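DNA replication regulator protein HobA (Helicobacter pylori, PDB 2UVP) is required for the initiation of DNA replication, increasing the binding of the initiator DnaA to the chromosomal origin oriC. Local coordinates at residues Lys8-Tyr11 against Asp12-Lys15; Phe17-Asp20 against Gln21-Ile25; Ser37-Ala40 against Lys41-Gln45; Leu168-Leu171 against Phe172-Ala175. All blocks are in the same frame, centred on the assembly; numbering follows the deposited sequence. Where two conformers were deposited one is given.

Contact 1. Residues Lys8-Tyr11 against Asp12-Lys15; sequences KNFY and DWIK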
loop_
_atom_site.group_PDB
_atom_site.type_symbol
_atom_site.label_atom_id
_atom_site.label_comp_id
_atom_site.label_asym_id
_atom_site.label_seq_id
_atom_site.Cartn_x
_atom_site.Cartn_y
_atom_site.Cartn_z
ATOM N N LYS A 8 28.962 11.632 28.404
ATOM C CA LYS A 8 29.047 13.008 27.958
ATOM C C LYS A 8 27.691 13.670 28.082
ATOM O O LYS A 8 26.659 12.997 28.049
ATOM C CB LYS A 8 29.517 13.062 26.502
ATOM C CG LYS A 8 31.029 12.896 26.339
ATOM C CD LYS A 8 31.540 13.479 25.016
ATOM C CE LYS A 8 31.291 12.537 23.831
ATOM N NZ LYS A 8 31.905 11.186 24.014
ATOM N N ASN A 9 27.692 14.987 28.245
ATOM C CA ASN A 9 26.461 15.731 28.130
ATOM C C ASN A 9 25.983 15.700 26.673
ATOM O O ASN A 9 26.780 15.832 25.746
ATOM C CB ASN A 9 26.633 17.170 28.574
ATOM C CG ASN A 9 25.340 17.934 28.526
ATOM O OD1 ASN A 9 24.445 17.732 29.363
ATOM N ND2 ASN A 9 25.206 18.790 27.530
ATOM N N PHE A 10 24.681 15.504 26.502
ATOM C CA PHE A 10 24.034 15.509 25.187
ATOM C C PHE A 10 24.487 16.651 24.265
ATOM O O PHE A 10 24.818 16.421 23.097
ATOM C CB PHE A 10 22.522 15.575 25.388
ATOM C CG PHE A 10 21.739 15.560 24.103
ATOM C CD1 PHE A 10 21.465 14.351 23.461
ATOM C CD2 PHE A 10 21.308 16.740 23.526
ATOM C CE1 PHE A 10 20.741 14.337 22.282
ATOM C CE2 PHE A 10 20.580 16.729 22.347
ATOM C CZ PHE A 10 20.310 15.525 21.730
ATOM N N TYR A 11 24.490 17.875 24.784
ATOM C CA TYR A 11 24.782 19.048 23.971
ATOM C C TYR A 11 26.250 19.141 23.545
ATOM O O TYR A 11 26.557 19.637 22.463
ATOM C CB TYR A 11 24.263 20.321 24.652
ATOM C CG TYR A 11 22.747 20.278 24.782
ATOM C CD1 TYR A 11 22.137 19.778 25.939
ATOM C CD2 TYR A 11 21.928 20.660 23.708
ATOM C CE1 TYR A 11 20.741 19.701 26.044
ATOM C CE2 TYR A 11 20.553 20.599 23.803
ATOM C CZ TYR A 11 19.960 20.114 24.970
ATOM O OH TYR A 11 18.588 20.045 25.065
ATOM N N ASP A 12 27.144 18.620 24.377
ATOM C CA ASP A 12 28.548 18.506 24.003
ATOM C C ASP A 12 28.688 17.424 22.941
ATOM O O ASP A 12 29.333 17.618 21.891
ATOM C CB ASP A 12 29.387 18.152 25.230
ATOM C CG ASP A 12 29.431 19.275 26.248
ATOM O OD1 ASP A 12 29.448 20.445 25.827
ATOM O OD2 ASP A 12 29.441 18.986 27.467
ATOM N N TRP A 13 28.058 16.281 23.220
ATOM C CA TRP A 13 28.132 15.129 22.339
ATOM C C TRP A 13 27.638 15.480 20.928
ATOM O O TRP A 13 28.293 15.159 19.917
ATOM C CB TRP A 13 27.323 13.941 22.893
ATOM C CG TRP A 13 27.171 12.856 21.844
ATOM C CD1 TRP A 13 28.082 11.889 21.518
ATOM C CD2 TRP A 13 26.070 12.693 20.946
ATOM N NE1 TRP A 13 27.598 11.115 20.476
ATOM C CE2 TRP A 13 26.372 11.601 20.102
ATOM C CE3 TRP A 13 24.855 13.366 20.775
ATOM C CZ2 TRP A 13 25.492 11.162 19.095
ATOM C CZ3 TRP A 13 23.990 12.945 19.764
ATOM C CH2 TRP A 13 24.319 11.854 18.936
ATOM N N ILE A 14 26.494 16.149 20.860
ATOM C CA ILE A 14 25.873 16.378 19.559
ATOM C C ILE A 14 26.706 17.307 18.669
ATOM O O ILE A 14 26.785 17.102 17.460
ATOM C CB ILE A 14 24.396 16.813 19.690
ATOM C CG1 ILE A 14 23.639 16.442 18.404
ATOM C CG2 ILE A 14 24.285 18.275 20.055
ATOM C CD1 ILE A 14 22.120 16.502 18.576
ATOM N N LYS A 15 27.369 18.286 19.284
ATOM C CA LYS A 15 28.242 19.190 18.538
ATOM C C LYS A 15 29.386 18.412 17.869
ATOM O O LYS A 15 29.691 18.639 16.697
ATOM C CB LYS A 15 28.765 20.305 19.466
ATOM C CG LYS A 15 29.611 21.370 18.761
ATOM C CD LYS A 15 30.260 22.317 19.796
ATOM C CE LYS A 15 31.445 23.083 19.194
ATOM N NZ LYS A 15 32.227 23.796 20.271
HETATM O O HOH W 1 30.156 16.300 28.311
#
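Phe10 O takes the shortest backbone bond between the two segments, from Ile14 N at 2.8 Å. One residue earlier, Asn9 O receives Trp13 N at 2.9 Å in a nearly straight bond, N-H...O 168°. Asn9 holds the N-cap position of helix 10-28, and a water accepts from Asn9 N and donates to Asp12 OD2, 2.9 Å away, linking the N-cap residue to the first turn. Lys8 and Asn9 pair in parallel fashion with a strand of a neighbouring subunit, so this start of the helix is built into the assembly and lies far from the body of its own chain. Phe10 and Ile14 run side by side in the same direction, with Phe10 CZ 3.8 Å from Ile14 CD1. The Phe10 CG is anti to the backbone N (chi1 -179°), which swings the ring along the helix toward Ile14. Trp13 lies across Lys8 at about a right angle; the bent lysine chain brings its CE to the indole edge, 4.0 Å from Trp13 CD1. Phe10 O also sits at that ring's edge, 3.8 Å from Trp13 CE3. Tyr11 and Ile14 pack on apolar side chains of the neighbouring subunit.

Contact 2. Residues Phe17-Asp20 against Gln21-Ile25; sequences FIRD and QGEFI. Unlike the reference sequence in segment 17-20: Ile18 (reference Val).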
loop_
_atom_site.group_PDB
_atom_site.type_symbol
_atom_site.label_atom_id
_atom_site.label_comp_id
_atom_site.label_asym_id
_atom_site.label_seq_id
_atom_site.Cartn_x
_atom_site.Cartn_y
_atom_site.Cartn_z
ATOM N N PHE A 17 29.408 15.111 17.251
ATOM C CA PHE A 17 28.828 14.169 16.318
ATOM C C PHE A 17 28.565 14.862 14.990
ATOM O O PHE A 17 28.870 14.322 13.941
ATOM C CB PHE A 17 27.521 13.566 16.865
ATOM C CG PHE A 17 26.934 12.516 15.962
ATOM C CD1 PHE A 17 27.247 11.175 16.150
ATOM C CD2 PHE A 17 26.084 12.869 14.902
ATOM C CE1 PHE A 17 26.723 10.189 15.301
ATOM C CE2 PHE A 17 25.563 11.874 14.036
ATOM C CZ PHE A 17 25.873 10.555 14.251
ATOM N N ILE A 18 27.979 16.049 15.046
ATOM C CA ILE A 18 27.654 16.816 13.838
ATOM C C ILE A 18 28.915 17.170 13.050
ATOM O O ILE A 18 28.983 17.021 11.811
ATOM C CB ILE A 18 26.838 18.072 14.213
ATOM C CG1 ILE A 18 25.415 17.625 14.595
ATOM C CG2 ILE A 18 26.731 19.065 13.055
ATOM C CD1 ILE A 18 24.815 16.730 13.563
ATOM N N ARG A 19 29.922 17.645 13.772
ATOM C CA ARG A 19 31.165 18.012 13.100
ATOM C C ARG A 19 31.747 16.804 12.370
ATOM O O ARG A 19 32.072 16.888 11.188
ATOM C CB ARG A 19 32.155 18.628 14.083
ATOM C CG ARG A 19 33.495 19.017 13.416
ATOM C CD ARG A 19 34.498 19.623 14.430
ATOM N NE ARG A 19 34.335 19.130 15.801
ATOM C CZ ARG A 19 34.653 17.909 16.237
ATOM N NH1 ARG A 19 35.155 16.991 15.409
ATOM N NH2 ARG A 19 34.454 17.601 17.519
ATOM N N ASP A 20 31.813 15.670 13.062
ATOM C CA ASP A 20 32.380 14.455 12.518
ATOM C C ASP A 20 31.528 13.937 11.336
ATOM O O ASP A 20 32.058 13.451 10.345
ATOM C CB ASP A 20 32.491 13.374 13.601
ATOM C CG ASP A 20 33.575 13.669 14.642
ATOM O OD1 ASP A 20 34.396 14.587 14.434
ATOM O OD2 ASP A 20 33.596 12.962 15.684
ATOM N N GLN A 21 30.210 14.051 11.462
ATOM C CA GLN A 21 29.312 13.542 10.427
ATOM C C GLN A 21 29.591 14.246 9.089
ATOM O O GLN A 21 29.724 13.608 8.036
ATOM C CB GLN A 21 27.858 13.766 10.876
ATOM C CG GLN A 21 26.810 13.123 9.988
ATOM C CD GLN A 21 25.422 13.576 10.396
ATOM O OE1 GLN A 21 25.188 14.765 10.644
ATOM N NE2 GLN A 21 24.492 12.637 10.441
ATOM N N GLY A 22 29.707 15.565 9.143
ATOM C CA GLY A 22 29.907 16.354 7.932
ATOM C C GLY A 22 31.315 16.126 7.390
ATOM O O GLY A 22 31.512 16.083 6.191
ATOM N N GLU A 23 32.288 15.948 8.287
ATOM C CA GLU A 23 33.675 15.723 7.859
ATOM C C GLU A 23 33.819 14.409 7.101
ATOM O O GLU A 23 34.510 14.339 6.076
ATOM C CB GLU A 23 34.638 15.828 9.061
ATOM C CG GLU A 23 34.794 17.285 9.521
ATOM C CD GLU A 23 35.781 17.486 10.685
ATOM O OE1 GLU A 23 36.341 16.482 11.187
ATOM O OE2 GLU A 23 35.973 18.661 11.095
ATOM N N PHE A 24 33.108 13.379 7.551
ATOM C CA PHE A 24 33.161 12.092 6.874
ATOM C C PHE A 24 32.450 12.161 5.516
ATOM O O PHE A 24 32.960 11.635 4.523
ATOM C CB PHE A 24 32.618 10.971 7.767
ATOM C CG PHE A 24 32.868 9.590 7.225
ATOM C CD1 PHE A 24 34.165 9.150 6.942
ATOM C CD2 PHE A 24 31.799 8.711 7.013
ATOM C CE1 PHE A 24 34.394 7.851 6.432
ATOM C CE2 PHE A 24 32.019 7.404 6.523
ATOM C CZ PHE A 24 33.320 6.978 6.231
ATOM N N ILE A 25 31.291 12.834 5.469
ATOM C CA ILE A 25 30.626 13.073 4.176
ATOM C C ILE A 25 31.588 13.724 3.190
ATOM O O ILE A 25 31.702 13.289 2.030
ATOM C CB ILE A 25 29.339 13.909 4.357
ATOM C CG1 ILE A 25 28.265 12.992 4.987
ATOM C CG2 ILE A 25 28.863 14.527 3.004
ATOM C CD1 ILE A 25 27.078 13.757 5.626
HETATM O O HOH W 2 36.228 13.627 12.353
#
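Residues 17-20 and 21-25 form continuous alpha-helix, joined by four i to i+4 bonds. Gln21 N to Phe17 O is the shortest at 2.8 Å; the bonds from Gly22 N to Ile18 O, Glu23 N to Arg19 O and Phe24 N to Asp20 O follow in turn. With CG anti to the backbone N (chi1 -172°), the extended Gln21 chain stands out from the helix, and Phe17 CE2 and Ile18 CD1 come forward to its amide. Gln21 NE2 lies at the ring edge of Phe17, 3.8 Å from CE2, with amide and ring planes 65° apart. The other branch, OE1, is 3.5 Å from Ile18 CD1 and accepts a hydrogen bond from a polar side chain of a neighbouring subunit. This is a helical arm, 10-28, that reaches out from the globular body and packs on another chain. Its Glu23 has been seen to bind calcium in a crystal structure of this protein, with unknown physiological relevance. Arg19 and Glu23 run alongside each other, Glu23 OE2 resting 3.4 Å from the aliphatic Arg19 CG. The guanidinium instead turns to Asp20, forming a salt bridge of 2.7 Å between Arg19 NH1 and Asp20 OD1. A water donates to both Asp20 OD1 and Glu23 OE1, probably easing the repulsion of two carboxylates whose oxygens are 4.2 Å apart.

Contact 3. Residues Ser37-Ala40 against Lys41-Gln45; sequences SSYA and KLIAQ
Ile43 CG1 presses against Tyr39 O at 3.0 Å, beside the bond that the same oxygen receives from Ile43 N at 2.9 Å. With CG1 anti to the carbonyl carbon (chi1 -68°), the isoleucine chain turns back toward the preceding turn, and its CD1 meets the Tyr39 ring at the edge, 4.3 Å from CD1 of the tyrosine. One residue earlier, Leu42 sets both its methyls against Ser38 O, CD1 at 3.4 Å and CD2 at 3.5 Å; that oxygen also accepts from Leu42 N at 3.0 Å. Lys41 bends at chi3, so that its CE lies 4.2 Å from Ser38 CB while NZ goes on to a salt bridge with Asp150. Ser38 OG makes a weak hydrogen bond to the same carboxylate, and Asp150 thus ties together the start of the helix and its first turn. Further out, Phe140 of strand 139-143 touches both Leu42 and Ile43, whereas Ala40 and Ala44 pack on side chains of a neighbouring subunit. Ser38 is the N-cap residue and the centre of an inverse gamma turn, but its side chain makes no capping bond. The arrangement is the N-terminal end of a helix packed against the parallel sheet of an alpha/beta fold.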
loop_
_atom_site.group_PDB
_atom_site.type_symbol
_atom_site.label_atom_id
_atom_site.label_comp_id
_atom_site.label_asym_id
_atom_site.label_seq_id
_atom_site.Cartn_x
_atom_site.Cartn_y
_atom_site.Cartn_z
ATOM N N SER A 37 33.166 0.124 -11.260
ATOM C CA SER A 37 32.107 -0.634 -11.952
ATOM C C SER A 37 31.586 0.219 -13.113
ATOM O O SER A 37 31.791 1.438 -13.144
ATOM C CB SER A 37 30.977 -1.073 -11.015
ATOM O OG SER A 37 30.265 0.035 -10.480
ATOM N N SER A 38 30.928 -0.420 -14.073
ATOM C CA SER A 38 30.635 0.216 -15.345
ATOM C C SER A 38 29.346 1.021 -15.310
ATOM O O SER A 38 28.469 0.844 -16.164
ATOM C CB SER A 38 30.579 -0.836 -16.443
ATOM O OG SER A 38 31.881 -1.333 -16.716
ATOM N N TYR A 39 29.239 1.926 -14.338
ATOM C CA TYR A 39 28.006 2.692 -14.163
ATOM C C TYR A 39 27.670 3.595 -15.352
ATOM O O TYR A 39 26.493 3.780 -15.658
ATOM C CB TYR A 39 28.023 3.489 -12.844
ATOM C CG TYR A 39 29.050 4.598 -12.810
ATOM C CD1 TYR A 39 28.748 5.853 -13.326
ATOM C CD2 TYR A 39 30.321 4.390 -12.261
ATOM C CE1 TYR A 39 29.670 6.885 -13.320
ATOM C CE2 TYR A 39 31.256 5.417 -12.241
ATOM C CZ TYR A 39 30.917 6.660 -12.779
ATOM O OH TYR A 39 31.794 7.715 -12.789
ATOM N N ALA A 40 28.684 4.168 -16.016
ATOM C CA ALA A 40 28.443 5.018 -17.185
ATOM C C ALA A 40 27.805 4.200 -18.308
ATOM O O ALA A 40 26.792 4.603 -18.881
ATOM C CB ALA A 40 29.747 5.694 -17.681
ATOM N N LYS A 41 28.388 3.040 -18.606
ATOM C CA LYS A 41 27.844 2.178 -19.661
ATOM C C LYS A 41 26.427 1.693 -19.326
ATOM O O LYS A 41 25.533 1.698 -20.187
ATOM C CB LYS A 41 28.756 0.976 -19.929
ATOM C CG LYS A 41 28.221 0.068 -21.043
ATOM C CD LYS A 41 29.107 -1.137 -21.321
ATOM C CE LYS A 41 29.129 -2.117 -20.154
ATOM N NZ LYS A 41 29.936 -3.334 -20.491
ATOM N N LEU A 42 26.224 1.308 -18.073
ATOM C CA LEU A 42 24.904 0.816 -17.633
ATOM C C LEU A 42 23.854 1.913 -17.705
ATOM O O LEU A 42 22.694 1.676 -18.115
ATOM C CB LEU A 42 25.005 0.245 -16.222
ATOM C CG LEU A 42 25.526 -1.192 -16.035
ATOM C CD1 LEU A 42 26.426 -1.667 -17.145
ATOM C CD2 LEU A 42 26.222 -1.334 -14.705
ATOM N N ILE A 43 24.246 3.120 -17.295
ATOM C CA ILE A 43 23.358 4.267 -17.419
ATOM C C ILE A 43 23.003 4.534 -18.884
ATOM O O ILE A 43 21.830 4.750 -19.224
ATOM C CB ILE A 43 23.933 5.515 -16.725
ATOM C CG1 ILE A 43 23.940 5.300 -15.200
ATOM C CG2 ILE A 43 23.162 6.798 -17.139
ATOM C CD1 ILE A 43 24.622 6.404 -14.418
ATOM N N ALA A 44 24.011 4.489 -19.766
ATOM C CA ALA A 44 23.760 4.743 -21.195
ATOM C C ALA A 44 22.773 3.720 -21.754
ATOM O O ALA A 44 21.822 4.080 -22.451
ATOM C CB ALA A 44 25.062 4.714 -21.984
ATOM N N GLN A 45 22.996 2.455 -21.425
ATOM C CA GLN A 45 22.168 1.358 -21.943
ATOM C C GLN A 45 20.738 1.472 -21.448
ATOM O O GLN A 45 19.782 1.238 -22.190
ATOM C CB GLN A 45 22.750 0.012 -21.531
ATOM C CG GLN A 45 24.105 -0.248 -22.176
ATOM C CD GLN A 45 24.718 -1.579 -21.797
ATOM O OE1 GLN A 45 24.200 -2.304 -20.949
ATOM N NE2 GLN A 45 25.846 -1.910 -22.437
#

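Contact 4. Residues Leu168-Leu171 against Phe172-Ala175; sequences LFKL and FENA
Lys170 O is gripped twice by Asn174, from opposite faces of its plane: ND2 at 2.8 Å with the oxygen almost in the amide plane, and the backbone N at 3.1 Å. The side-chain amide thus doubles an ordinary i to i+4 bond. The tightly packed side is formed by Phe169, Leu171, Phe172 and Ala175. Ala175 CB lies 3.3 Å from Leu171 O, Phe169 packs into helix 65-75 and meets Tyr70 edge-to-face, and Phe172 makes an edge-to-face pair with Trp119. Looser is the side of Lys170 and Glu173, where the glutamate was modelled in two conformers and its contacts, given for one, are tentative. In that conformer (chi1 69°) the acid comes back beside Phe169, Glu173 CD 3.5 Å from Phe169 CE2. The two side chains cross at about a right angle, with carboxylate and ring planes 55° apart. Lys170 NZ and Glu173 OE2 stay 4.6 Å apart, bridged by a water, and the ammonium also forms a salt bridge with an acidic side chain of a neighbouring subunit. This is a helix of the alpha/beta body whose apolar side packs on helices 39-51 and 65-75 while Lys170, Leu171, Asn174 and Ala175 meet a neighbouring subunit.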
loop_
_atom_site.group_PDB
_atom_site.type_symbol
_atom_site.label_atom_id
_atom_site.label_comp_id
_atom_site.label_asym_id
_atom_site.label_seq_id
_atom_site.Cartn_x
_atom_site.Cartn_y
_atom_site.Cartn_z
ATOM N N LEU A 168 23.536 8.317 -6.993
ATOM C CA LEU A 168 23.455 7.557 -8.260
ATOM C C LEU A 168 22.126 7.807 -8.973
ATOM O O LEU A 168 22.079 7.905 -10.204
ATOM C CB LEU A 168 23.630 6.064 -8.013
ATOM C CG LEU A 168 25.048 5.660 -7.570
ATOM C CD1 LEU A 168 24.970 4.258 -6.994
ATOM C CD2 LEU A 168 26.093 5.788 -8.745
ATOM N N PHE A 169 21.037 7.894 -8.210
ATOM C CA PHE A 169 19.785 8.227 -8.862
ATOM C C PHE A 169 19.850 9.577 -9.544
ATOM O O PHE A 169 19.404 9.751 -10.678
ATOM C CB PHE A 169 18.590 8.241 -7.900
ATOM C CG PHE A 169 17.333 8.598 -8.613
ATOM C CD1 PHE A 169 16.656 7.619 -9.325
ATOM C CD2 PHE A 169 16.893 9.924 -8.674
ATOM C CE1 PHE A 169 15.497 7.937 -10.070
ATOM C CE2 PHE A 169 15.738 10.268 -9.420
ATOM C CZ PHE A 169 15.043 9.255 -10.118
ATOM N N LYS A 170 20.389 10.555 -8.838
ATOM C CA LYS A 170 20.444 11.910 -9.351
ATOM C C LYS A 170 21.346 11.954 -10.588
ATOM O O LYS A 170 21.066 12.701 -11.539
ATOM C CB LYS A 170 20.910 12.866 -8.268
ATOM C CG LYS A 170 19.798 13.127 -7.196
ATOM C CD LYS A 170 20.368 13.844 -5.987
ATOM C CE LYS A 170 19.295 14.064 -4.872
ATOM N NZ LYS A 170 18.071 14.804 -5.393
ATOM N N LEU A 171 22.392 11.127 -10.588
ATOM C CA LEU A 171 23.242 11.007 -11.770
ATOM C C LEU A 171 22.426 10.426 -12.938
ATOM O O LEU A 171 22.441 10.980 -14.060
ATOM C CB LEU A 171 24.440 10.100 -11.479
ATOM C CG LEU A 171 25.349 9.795 -12.663
ATOM C CD1 LEU A 171 26.013 11.076 -13.188
ATOM C CD2 LEU A 171 26.408 8.759 -12.219
ATOM N N PHE A 172 21.709 9.328 -12.673
ATOM C CA PHE A 172 20.869 8.714 -13.677
ATOM C C PHE A 172 19.841 9.679 -14.259
ATOM O O PHE A 172 19.730 9.797 -15.483
ATOM C CB PHE A 172 20.166 7.454 -13.140
ATOM C CG PHE A 172 19.163 6.910 -14.095
ATOM C CD1 PHE A 172 19.576 6.180 -15.201
ATOM C CD2 PHE A 172 17.803 7.196 -13.942
ATOM C CE1 PHE A 172 18.650 5.699 -16.135
ATOM C CE2 PHE A 172 16.864 6.715 -14.873
ATOM C CZ PHE A 172 17.300 5.945 -15.968
ATOM N N GLU A 173 19.096 10.389 -13.411
ATOM C CA GLU A 173 18.045 11.275 -13.928
ATOM C C GLU A 173 18.606 12.472 -14.714
ATOM O O GLU A 173 18.011 12.922 -15.697
ATOM C CB GLU A 173 17.105 11.734 -12.805
ATOM C CG GLU A 173 17.755 12.666 -11.819
ATOM C CD GLU A 173 16.769 13.308 -10.846
ATOM O OE1 GLU A 173 15.591 13.556 -11.212
ATOM O OE2 GLU A 173 17.217 13.597 -9.725
ATOM N N ASN A 174 19.750 12.997 -14.282
ATOM C CA ASN A 174 20.401 14.081 -15.039
ATOM C C ASN A 174 20.892 13.583 -16.395
ATOM O O ASN A 174 20.738 14.270 -17.409
ATOM C CB ASN A 174 21.534 14.677 -14.240
ATOM C CG ASN A 174 21.069 15.768 -13.337
ATOM O OD1 ASN A 174 21.079 16.964 -13.719
ATOM N ND2 ASN A 174 20.629 15.389 -12.142
ATOM N N ALA A 175 21.452 12.374 -16.402
ATOM C CA ALA A 175 21.934 11.760 -17.632
ATOM C C ALA A 175 20.775 11.544 -18.576
ATOM O O ALA A 175 20.837 11.955 -19.729
ATOM C CB ALA A 175 22.639 10.471 -17.349
HETATM O O HOH W 3 16.269 13.798 -7.303
#

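In the fold
The four contacts follow one another along the chain without overlap. Contacts 1 and 2 share helix 10-28, their centres about 14 Å apart, on an arm that carries them about 37 Å and 26 Å from the centre of the chain. Contacts 3 and 4 belong to the globular alpha/beta body: helices 39-51 and 161-180 pack together, the centres of contacts 3 and 4 being about 11 Å apart. They touch directly, Ile43 packing on Leu171, Phe172 and Ala175, and Tyr39 on Leu171. Contact 1 comes no nearer to contact 4 than about 24 Å between nearest atoms. All four reach another chain, so both arm and body take part in the four-chain assembly.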